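Phenylalanine--tRNA ligase beta subunit (Pyrococcus horikoshii, PDB 2CXI) forms, with the alpha subunit, the alpha2beta2 enzyme that joins phenylalanine to tRNA(Phe) at the expense of ATP, and is represented here by its N-terminal part. Local coordinates at residues A[306-312]-A[341-346]; A[27-31]-A[68-73]; A[283-289]-A[332-338]. All blocks are in the same frame, centred on the assembly; numbering follows the deposited sequence.

Contact 1 of 3, residues A[306-312]-A[341-346]; sequences LLEKMMY and DVLIAY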
loop_
_atom_site.group_PDB
_atom_site.type_symbol
_atom_site.label_atom_id
_atom_site.label_comp_id
_atom_site.label_asym_id
_atom_site.label_seq_id
_atom_site.Cartn_x
_atom_site.Cartn_y
_atom_site.Cartn_z
ATOM N N LEU A 306 22.365 -26.659 39.436
ATOM C CA LEU A 306 22.394 -25.311 40.031
ATOM C C LEU A 306 22.235 -24.227 38.952
ATOM O O LEU A 306 21.457 -23.287 39.128
ATOM C CB LEU A 306 23.679 -25.096 40.820
ATOM C CG LEU A 306 23.823 -25.891 42.134
ATOM C CD1 LEU A 306 25.167 -25.576 42.738
ATOM C CD2 LEU A 306 22.700 -25.626 43.171
ATOM N N LEU A 307 22.960 -24.366 37.838
ATOM C CA LEU A 307 22.846 -23.396 36.741
ATOM C C LEU A 307 21.466 -23.404 36.063
ATOM O O LEU A 307 20.989 -22.367 35.616
ATOM C CB LEU A 307 23.934 -23.654 35.703
ATOM C CG LEU A 307 25.365 -23.329 36.159
ATOM C CD1 LEU A 307 26.311 -23.864 35.092
ATOM C CD2 LEU A 307 25.577 -21.836 36.355
ATOM N N GLU A 308 20.815 -24.571 36.003
ATOM C CA GLU A 308 19.421 -24.611 35.534
ATOM C C GLU A 308 18.430 -23.830 36.423
ATOM O O GLU A 308 17.498 -23.256 35.898
ATOM C CB GLU A 308 18.952 -26.048 35.268
ATOM C CG GLU A 308 19.694 -26.691 34.105
ATOM C CD GLU A 308 19.285 -28.135 33.851
ATOM O OE1 GLU A 308 18.907 -28.822 34.813
ATOM O OE2 GLU A 308 19.372 -28.579 32.685
ATOM N N LYS A 309 18.641 -23.808 37.749
ATOM C CA LYS A 309 17.874 -22.943 38.654
ATOM C C LYS A 309 18.136 -21.456 38.434
ATOM O O LYS A 309 17.374 -20.648 38.899
ATOM C CB LYS A 309 18.189 -23.260 40.132
ATOM C CG LYS A 309 17.663 -24.590 40.629
ATOM C CD LYS A 309 18.186 -24.896 42.037
ATOM C CE LYS A 309 17.779 -26.324 42.446
ATOM N NZ LYS A 309 18.018 -26.551 43.913
HETATM N N MSE A 310 19.236 -21.118 37.761
HETATM C CA MSE A 310 19.643 -19.726 37.485
HETATM C C MSE A 310 19.286 -19.333 36.050
HETATM O O MSE A 310 19.701 -18.289 35.544
HETATM C CB MSE A 310 21.130 -19.540 37.767
HETATM C CG MSE A 310 21.493 -19.877 39.208
HETATM SE SE MSE A 310 20.437 -18.681 40.460
HETATM C CE MSE A 310 21.283 -16.909 40.074
HETATM N N MSE A 311 18.479 -20.184 35.430
HETATM C CA MSE A 311 17.862 -19.937 34.120
HETATM C C MSE A 311 18.808 -20.178 32.953
HETATM O O MSE A 311 18.588 -19.644 31.851
HETATM C CB MSE A 311 17.217 -18.543 34.029
HETATM C CG MSE A 311 16.169 -18.299 35.126
HETATM SE SE MSE A 311 15.236 -16.619 34.912
HETATM C CE MSE A 311 16.617 -15.512 35.073
ATOM N N TYR A 312 19.820 -21.028 33.163
ATOM C CA TYR A 312 20.715 -21.381 32.056
ATOM C C TYR A 312 20.294 -22.677 31.386
ATOM O O TYR A 312 19.844 -23.607 32.043
ATOM C CB TYR A 312 22.186 -21.580 32.481
ATOM C CG TYR A 312 22.930 -20.373 32.983
ATOM C CD1 TYR A 312 23.794 -19.644 32.136
ATOM C CD2 TYR A 312 22.843 -20.010 34.328
ATOM C CE1 TYR A 312 24.509 -18.544 32.622
ATOM C CE2 TYR A 312 23.561 -18.912 34.813
ATOM C CZ TYR A 312 24.392 -18.210 33.981
ATOM O OH TYR A 312 25.097 -17.140 34.490
ATOM N N ASP A 341 26.858 -17.134 39.966
ATOM C CA ASP A 341 25.478 -17.674 39.902
ATOM C C ASP A 341 25.395 -19.064 40.532
ATOM O O ASP A 341 24.393 -19.415 41.142
ATOM C CB ASP A 341 24.965 -17.723 38.450
ATOM C CG ASP A 341 24.542 -16.357 37.923
ATOM O OD1 ASP A 341 24.395 -15.419 38.734
ATOM O OD2 ASP A 341 24.304 -16.158 36.709
ATOM N N VAL A 342 26.436 -19.871 40.347
ATOM C CA VAL A 342 26.535 -21.190 41.049
ATOM C C VAL A 342 26.491 -21.017 42.578
ATOM O O VAL A 342 25.771 -21.768 43.288
ATOM C CB VAL A 342 27.800 -21.984 40.602
ATOM C CG1 VAL A 342 27.977 -23.288 41.432
ATOM C CG2 VAL A 342 27.697 -22.355 39.118
ATOM N N LEU A 343 27.250 -20.031 43.079
ATOM C CA LEU A 343 27.314 -19.769 44.517
ATOM C C LEU A 343 25.965 -19.304 45.016
ATOM O O LEU A 343 25.503 -19.757 46.042
ATOM C CB LEU A 343 28.406 -18.733 44.867
ATOM C CG LEU A 343 29.854 -19.135 44.611
ATOM C CD1 LEU A 343 30.831 -17.967 44.860
ATOM C CD2 LEU A 343 30.277 -20.372 45.433
ATOM N N ILE A 344 25.305 -18.437 44.249
ATOM C CA ILE A 344 23.968 -17.983 44.595
ATOM C C ILE A 344 22.972 -19.134 44.676
ATOM O O ILE A 344 22.244 -19.261 45.668
ATOM C CB ILE A 344 23.464 -16.918 43.571
ATOM C CG1 ILE A 344 24.307 -15.632 43.641
ATOM C CG2 ILE A 344 21.978 -16.653 43.810
ATOM C CD1 ILE A 344 23.952 -14.623 42.518
ATOM N N ALA A 345 22.933 -19.961 43.625
ATOM C CA ALA A 345 21.999 -21.108 43.514
ATOM C C ALA A 345 22.226 -22.157 44.586
ATOM O O ALA A 345 21.270 -22.810 45.037
ATOM C CB ALA A 345 22.093 -21.759 42.145
ATOM N N TYR A 346 23.491 -22.346 44.942
ATOM C CA TYR A 346 23.876 -23.182 46.086
ATOM C C TYR A 346 23.063 -22.814 47.362
ATOM O O TYR A 346 22.842 -23.663 48.210
ATOM C CB TYR A 346 25.391 -23.075 46.325
ATOM C CG TYR A 346 25.967 -24.158 47.227
ATOM C CD1 TYR A 346 26.441 -23.852 48.517
ATOM C CD2 TYR A 346 26.004 -25.478 46.818
ATOM C CE1 TYR A 346 26.950 -24.855 49.358
ATOM C CE2 TYR A 346 26.509 -26.474 47.640
ATOM C CZ TYR A 346 26.973 -26.170 48.902
ATOM O OH TYR A 346 27.469 -27.193 49.698
HETATM O O HOH W 1 20.167 -25.206 45.549
#

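Contact 2 of 3, residues A[27-31]-A[68-73]; sequences LVLYA and QIKWAL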
loop_
_atom_site.group_PDB
_atom_site.type_symbol
_atom_site.label_atom_id
_atom_site.label_comp_id
_atom_site.label_asym_id
_atom_site.label_seq_id
_atom_site.Cartn_x
_atom_site.Cartn_y
_atom_site.Cartn_z
ATOM N N LEU A 27 12.062 -15.857 50.475
ATOM C CA LEU A 27 11.780 -15.749 49.054
ATOM C C LEU A 27 12.472 -14.563 48.402
ATOM O O LEU A 27 13.035 -14.694 47.308
ATOM C CB LEU A 27 10.259 -15.606 48.850
ATOM C CG LEU A 27 9.505 -16.840 48.359
ATOM C CD1 LEU A 27 10.024 -18.207 48.803
ATOM C CD2 LEU A 27 7.999 -16.657 48.572
ATOM N N VAL A 28 12.399 -13.404 49.041
ATOM C CA VAL A 28 12.957 -12.202 48.423
ATOM C C VAL A 28 14.461 -12.371 48.096
ATOM O O VAL A 28 14.913 -11.899 47.062
ATOM C CB VAL A 28 12.670 -10.907 49.206
ATOM C CG1 VAL A 28 11.141 -10.629 49.299
ATOM C CG2 VAL A 28 13.312 -10.918 50.626
ATOM N N LEU A 29 15.206 -13.057 48.966
ATOM C CA LEU A 29 16.644 -13.278 48.748
ATOM C C LEU A 29 16.894 -14.104 47.471
ATOM O O LEU A 29 17.897 -13.902 46.779
ATOM C CB LEU A 29 17.287 -13.934 49.984
ATOM C CG LEU A 29 16.960 -13.247 51.323
ATOM C CD1 LEU A 29 17.395 -14.030 52.583
ATOM C CD2 LEU A 29 17.511 -11.785 51.356
ATOM N N TYR A 30 15.972 -15.017 47.143
ATOM C CA TYR A 30 16.037 -15.757 45.875
ATOM C C TYR A 30 16.004 -14.821 44.650
ATOM O O TYR A 30 16.527 -15.164 43.582
ATOM C CB TYR A 30 14.884 -16.792 45.764
ATOM C CG TYR A 30 14.893 -17.902 46.807
ATOM C CD1 TYR A 30 16.073 -18.250 47.484
ATOM C CD2 TYR A 30 13.728 -18.633 47.088
ATOM C CE1 TYR A 30 16.080 -19.279 48.454
ATOM C CE2 TYR A 30 13.719 -19.646 48.045
ATOM C CZ TYR A 30 14.900 -19.965 48.717
ATOM O OH TYR A 30 14.911 -20.978 49.657
ATOM N N ALA A 31 15.357 -13.659 44.788
ATOM C CA ALA A 31 15.271 -12.696 43.677
ATOM C C ALA A 31 16.355 -11.623 43.791
ATOM O O ALA A 31 16.253 -10.548 43.190
ATOM C CB ALA A 31 13.914 -12.044 43.666
ATOM N N GLN A 68 12.303 -15.266 39.009
ATOM C CA GLN A 68 13.396 -15.824 39.787
ATOM C C GLN A 68 12.947 -16.805 40.830
ATOM O O GLN A 68 13.543 -17.883 40.976
ATOM C CB GLN A 68 14.156 -14.754 40.545
ATOM C CG GLN A 68 15.554 -14.806 40.208
ATOM C CD GLN A 68 15.653 -13.928 39.049
ATOM O OE1 GLN A 68 16.419 -14.163 38.109
ATOM N NE2 GLN A 68 14.810 -12.891 39.073
ATOM N N ILE A 69 11.940 -16.407 41.592
ATOM C CA ILE A 69 11.399 -17.291 42.630
ATOM C C ILE A 69 10.871 -18.602 42.042
ATOM O O ILE A 69 11.061 -19.664 42.636
ATOM C CB ILE A 69 10.369 -16.534 43.487
ATOM C CG1 ILE A 69 11.090 -15.435 44.269
ATOM C CG2 ILE A 69 9.605 -17.487 44.468
ATOM C CD1 ILE A 69 10.104 -14.389 44.886
ATOM N N LYS A 70 10.178 -18.536 40.905
ATOM C CA LYS A 70 9.671 -19.773 40.279
ATOM C C LYS A 70 10.831 -20.736 39.977
ATOM O O LYS A 70 10.716 -21.951 40.202
ATOM C CB LYS A 70 8.862 -19.487 38.988
ATOM C CG LYS A 70 7.401 -19.014 39.278
ATOM C CD LYS A 70 6.541 -18.965 38.025
ATOM C CE LYS A 70 6.952 -17.822 37.117
ATOM N NZ LYS A 70 5.834 -17.613 36.089
ATOM N N TRP A 71 11.936 -20.205 39.450
ATOM C CA TRP A 71 13.131 -21.014 39.183
ATOM C C TRP A 71 13.797 -21.508 40.476
ATOM O O TRP A 71 14.170 -22.697 40.595
ATOM C CB TRP A 71 14.124 -20.220 38.299
ATOM C CG TRP A 71 14.054 -20.615 36.853
ATOM C CD1 TRP A 71 14.930 -21.404 36.192
ATOM C CD2 TRP A 71 13.052 -20.225 35.889
ATOM N NE1 TRP A 71 14.545 -21.539 34.867
ATOM C CE2 TRP A 71 13.399 -20.815 34.658
ATOM C CE3 TRP A 71 11.890 -19.425 35.947
ATOM C CZ2 TRP A 71 12.615 -20.663 33.493
ATOM C CZ3 TRP A 71 11.116 -19.257 34.783
ATOM C CH2 TRP A 71 11.487 -19.876 33.577
ATOM N N ALA A 72 13.909 -20.632 41.462
ATOM C CA ALA A 72 14.467 -21.037 42.762
ATOM C C ALA A 72 13.679 -22.200 43.382
ATOM O O ALA A 72 14.257 -23.116 43.962
ATOM C CB ALA A 72 14.500 -19.855 43.708
ATOM N N LEU A 73 12.359 -22.169 43.239
ATOM C CA LEU A 73 11.519 -23.227 43.774
ATOM C C LEU A 73 11.401 -24.424 42.851
ATOM O O LEU A 73 10.720 -25.373 43.190
ATOM C CB LEU A 73 10.097 -22.699 44.085
ATOM C CG LEU A 73 10.067 -21.566 45.112
ATOM C CD1 LEU A 73 8.673 -20.913 45.189
ATOM C CD2 LEU A 73 10.612 -21.993 46.497
#

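Contact 3 of 3, residues A[283-289]-A[332-338]; sequences FEVELDY and IMHARDI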
loop_
_atom_site.group_PDB
_atom_site.type_symbol
_atom_site.label_atom_id
_atom_site.label_comp_id
_atom_site.label_asym_id
_atom_site.label_seq_id
_atom_site.Cartn_x
_atom_site.Cartn_y
_atom_site.Cartn_z
ATOM N N PHE A 283 27.578 -18.651 26.413
ATOM C CA PHE A 283 28.813 -18.609 27.177
ATOM C C PHE A 283 29.315 -20.041 27.395
ATOM O O PHE A 283 28.539 -20.979 27.439
ATOM C CB PHE A 283 28.585 -17.960 28.547
ATOM C CG PHE A 283 29.812 -17.266 29.106
ATOM C CD1 PHE A 283 30.125 -15.955 28.719
ATOM C CD2 PHE A 283 30.642 -17.918 30.035
ATOM C CE1 PHE A 283 31.263 -15.304 29.242
ATOM C CE2 PHE A 283 31.790 -17.261 30.574
ATOM C CZ PHE A 283 32.095 -15.971 30.178
ATOM N N GLU A 284 30.628 -20.188 27.552
ATOM C CA GLU A 284 31.236 -21.494 27.794
ATOM C C GLU A 284 32.125 -21.421 29.017
ATOM O O GLU A 284 32.904 -20.480 29.167
ATOM C CB GLU A 284 32.071 -21.934 26.583
ATOM C CG GLU A 284 31.301 -21.988 25.278
ATOM C CD GLU A 284 32.035 -22.788 24.195
ATOM O OE1 GLU A 284 32.970 -23.553 24.549
ATOM O OE2 GLU A 284 31.658 -22.677 23.006
ATOM N N VAL A 285 31.996 -22.398 29.901
ATOM C CA VAL A 285 32.840 -22.447 31.093
ATOM C C VAL A 285 33.326 -23.891 31.352
ATOM O O VAL A 285 32.588 -24.857 31.164
ATOM C CB VAL A 285 32.113 -21.848 32.363
ATOM C CG1 VAL A 285 31.018 -22.771 32.848
ATOM C CG2 VAL A 285 33.121 -21.518 33.481
ATOM N N GLU A 286 34.563 -24.015 31.806
ATOM C CA GLU A 286 35.113 -25.318 32.243
ATOM C C GLU A 286 34.559 -25.622 33.629
ATOM O O GLU A 286 34.722 -24.815 34.528
ATOM C CB GLU A 286 36.654 -25.200 32.331
ATOM C CG GLU A 286 37.329 -25.062 30.969
ATOM C CD GLU A 286 37.199 -26.334 30.149
ATOM O OE1 GLU A 286 36.846 -27.395 30.730
ATOM O OE2 GLU A 286 37.430 -26.278 28.921
ATOM N N LEU A 287 33.930 -26.780 33.824
ATOM C CA LEU A 287 33.339 -27.088 35.139
ATOM C C LEU A 287 34.377 -27.209 36.264
ATOM O O LEU A 287 34.081 -26.969 37.436
ATOM C CB LEU A 287 32.471 -28.330 35.070
ATOM C CG LEU A 287 31.250 -28.098 34.163
ATOM C CD1 LEU A 287 30.637 -29.399 33.769
ATOM C CD2 LEU A 287 30.218 -27.212 34.828
ATOM N N ASP A 288 35.608 -27.554 35.903
ATOM C CA ASP A 288 36.643 -27.619 36.935
ATOM C C ASP A 288 37.052 -26.211 37.419
ATOM O O ASP A 288 37.473 -26.069 38.553
ATOM C CB ASP A 288 37.818 -28.504 36.523
ATOM C CG ASP A 288 38.562 -29.076 37.732
ATOM O OD1 ASP A 288 38.013 -29.919 38.499
ATOM O OD2 ASP A 288 39.698 -28.694 38.002
ATOM N N TYR A 289 36.865 -25.177 36.587
ATOM C CA TYR A 289 37.040 -23.794 37.039
ATOM C C TYR A 289 36.058 -23.496 38.181
ATOM O O TYR A 289 36.435 -22.944 39.211
ATOM C CB TYR A 289 36.855 -22.796 35.905
ATOM C CG TYR A 289 36.791 -21.342 36.350
ATOM C CD1 TYR A 289 35.572 -20.728 36.701
ATOM C CD2 TYR A 289 37.946 -20.562 36.361
ATOM C CE1 TYR A 289 35.542 -19.379 37.105
ATOM C CE2 TYR A 289 37.922 -19.227 36.756
ATOM C CZ TYR A 289 36.724 -18.646 37.117
ATOM O OH TYR A 289 36.750 -17.324 37.478
ATOM N N ILE A 332 26.630 -10.836 32.103
ATOM C CA ILE A 332 27.630 -11.901 32.042
ATOM C C ILE A 332 28.761 -11.492 31.103
ATOM O O ILE A 332 28.507 -11.153 29.942
ATOM C CB ILE A 332 26.989 -13.217 31.601
ATOM C CG1 ILE A 332 26.016 -13.720 32.675
ATOM C CG2 ILE A 332 28.060 -14.279 31.343
ATOM C CD1 ILE A 332 25.090 -14.788 32.172
HETATM N N MSE A 333 29.996 -11.486 31.619
HETATM C CA MSE A 333 31.188 -11.067 30.851
HETATM C C MSE A 333 32.349 -12.050 31.039
HETATM O O MSE A 333 33.066 -12.368 30.096
HETATM C CB MSE A 333 31.651 -9.682 31.310
HETATM C CG MSE A 333 31.387 -8.522 30.370
HETATM SE SE MSE A 333 31.314 -6.798 31.320
HETATM C CE MSE A 333 32.223 -5.726 29.996
ATOM N N HIS A 334 32.506 -12.550 32.266
ATOM C CA HIS A 334 33.673 -13.357 32.625
ATOM C C HIS A 334 33.270 -14.677 33.290
ATOM O O HIS A 334 32.184 -14.780 33.855
ATOM C CB HIS A 334 34.558 -12.557 33.596
ATOM C CG HIS A 334 34.989 -11.223 33.071
ATOM N ND1 HIS A 334 35.690 -11.083 31.895
ATOM C CD2 HIS A 334 34.802 -9.968 33.554
ATOM C CE1 HIS A 334 35.925 -9.802 31.671
ATOM N NE2 HIS A 334 35.407 -9.103 32.668
ATOM N N ALA A 335 34.171 -15.663 33.265
ATOM C CA ALA A 335 33.952 -16.940 33.978
ATOM C C ALA A 335 33.531 -16.750 35.453
ATOM O O ALA A 335 32.667 -17.505 35.977
ATOM C CB ALA A 335 35.165 -17.853 33.859
ATOM N N ARG A 336 34.079 -15.726 36.109
ATOM C CA ARG A 336 33.703 -15.483 37.524
ATOM C C ARG A 336 32.187 -15.115 37.677
ATOM O O ARG A 336 31.633 -15.223 38.764
ATOM C CB ARG A 336 34.569 -14.406 38.169
ATOM C CG ARG A 336 34.278 -12.988 37.623
ATOM C CD ARG A 336 34.902 -11.861 38.399
ATOM N NE ARG A 336 34.925 -10.601 37.635
ATOM C CZ ARG A 336 35.710 -9.576 37.938
ATOM N NH1 ARG A 336 36.584 -9.657 38.951
ATOM N NH2 ARG A 336 35.641 -8.466 37.219
ATOM N N ASP A 337 31.553 -14.643 36.602
ATOM C CA ASP A 337 30.097 -14.358 36.627
ATOM C C ASP A 337 29.264 -15.660 36.669
ATOM O O ASP A 337 28.238 -15.695 37.334
ATOM C CB ASP A 337 29.639 -13.474 35.446
ATOM C CG ASP A 337 30.381 -12.165 35.361
ATOM O OD1 ASP A 337 30.625 -11.539 36.411
ATOM O OD2 ASP A 337 30.766 -11.676 34.276
ATOM N N ILE A 338 29.702 -16.698 35.929
ATOM C CA ILE A 338 29.076 -18.012 36.028
ATOM C C ILE A 338 29.267 -18.560 37.439
ATOM O O ILE A 338 28.337 -19.112 38.038
ATOM C CB ILE A 338 29.649 -19.003 34.992
ATOM C CG1 ILE A 338 29.701 -18.360 33.575
ATOM C CG2 ILE A 338 28.820 -20.285 34.988
ATOM C CD1 ILE A 338 28.290 -17.750 33.080
#

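Contact 1 of 3, residues A[306-312]-A[341-346]
A buried carboxylate is tied down by a tyrosine in a largely apolar contact: Tyr312 OH donates a short hydrogen bond to Asp341 OD2, 2.6 Å away, and the same oxygen forms a salt bridge with Arg329. Helix 300-309 ends in a Schellman motif whose C-prime residue is Met311, with positive phi; Tyr312 N bonds to Leu307 O (3.0 Å) and Met311 N to Glu308 O (3.3 Å). Tyr312 follows directly, its CA-to-CB bond pointing toward helix 335-346 and Asp341 OD2 lying at its ring edge. At Ala345 the two backbones come close, with Leu306 CA and Ala345 CA 5.5 Å apart; the small alanine side chain lies against the Leu306 carbonyl, CB to O 3.4 Å. Leu306 also packs its CB 3.9 Å from Ala345 CB and its CD1 3.9 Å from Val342 CG1. Met310, a selenomethionine, folds over the same alanine, its CG 3.5 Å from Ala345 CB, and extends its CE to Ile344 CG2 at 3.8 Å. Leu307 CD2 packs on Val342 CG2 at 3.5 Å. A water accepts from Lys309 NZ and donates to Ala345 O, bridging the helices. This is helix packing within the B5 domain, a member of the helix-turn-helix clan, and Asp341 is a predicted ligand of the magnesium site shared with the alpha subunit.

Contact 2 of 3, residues A[27-31]-A[68-73]
Two contacting side chains, Leu27 and Gln68, have chi1 between wells at this junction of helices 21-30 and 62-72. The chi1 of Leu27 (-104°) places its CG 3.9 Å from Ile69 CG2; its chi2 (32°) is also between wells. The chi1 of Gln68 (-124°) brings its CG within 3.5 Å of Tyr30 O, while backbone placement sets Gln68 CB 3.9 Å from Ala31 CA. Ile69 adopts the regular mt rotamer; although its CA-to-CB bond points sideways, the side chain reaches across to Leu27 O, 3.7 Å from its CG1. CA atoms come nearest at Tyr30-Ile69 (5.9 Å) and Ala31-Gln68 (5.3 Å). The segments belong to a helix-strand-strand-helix succession in the N-terminal part of the subunit, strands 33-41 and 44-51 lying between the two helices in the chain. Tyr30, in the m rotamer, carries its ring along the partner helix, so that CD2 lies 3.7 Å from Ala72 CB and CE2 lies 4.2 Å from Leu73 CD2. No hydrogen bond spans the segments. The Tyr30 ring also meets that of Tyr348, the last residue of this fragment, with the planes at about 65°.

Contact 3 of 3, residues A[283-289]-A[332-338]
Ile332 starts the second segment by laying its CG2 over the face of Phe283 in a CH-pi contact, 4.1 Å from the ring centroid. At Met333, a selenomethionine whose CA-to-CB bond points away, the backbone makes the contact: its carbonyl O lies 3.5 Å from Phe283 CE1, at the ring edge. The His334 backbone follows, its C atom 3.6 Å from Phe283 CZ. Ala335 turns its CB over the face of the Tyr289 ring, 3.9 Å from the centroid, in a second CH-pi contact. Arg336 touches Tyr289 OH through CB at 3.7 Å. Asp337, a predicted magnesium ligand, stays out of the contact; its OD2 accepts hydrogen bonds from Met333 N and His334 N, both at 2.8 Å. Ile338 completes the interface, CG1 3.7 Å from Phe283 CD2 and CG2 3.9 Å from Val285 CG1. With no hydrogen bond across, outer strand 281-286 and the start of helix 287-294 join helix 335-346 and the loop before it mainly through shape fit and CH-pi contacts.

How the contacts relate
Contacts 1 and 3 lie within the B5 domain and share helix 335-346: residues 341-346 pack against helix 300-309, whereas residues 332-338 meet strand 281-286 and the start of helix 287-294. Tyr312 joins them, its OH packing on the CD1 atoms of Ile332 and Ile338. Contact 2 precedes both in the chain and belongs to the N-terminal part, yet it touches contact 1 where Trp71 and Gln68 pack on Met311. Contacts 1 and 2 are mostly buried; contact 3 is only partly so and relies on ring faces where contact 2 combines aliphatic side chains with the Tyr30 ring. Contact 1 alone adds a direct hydrogen bond across its segments. Contacts 2 and 3 do not touch.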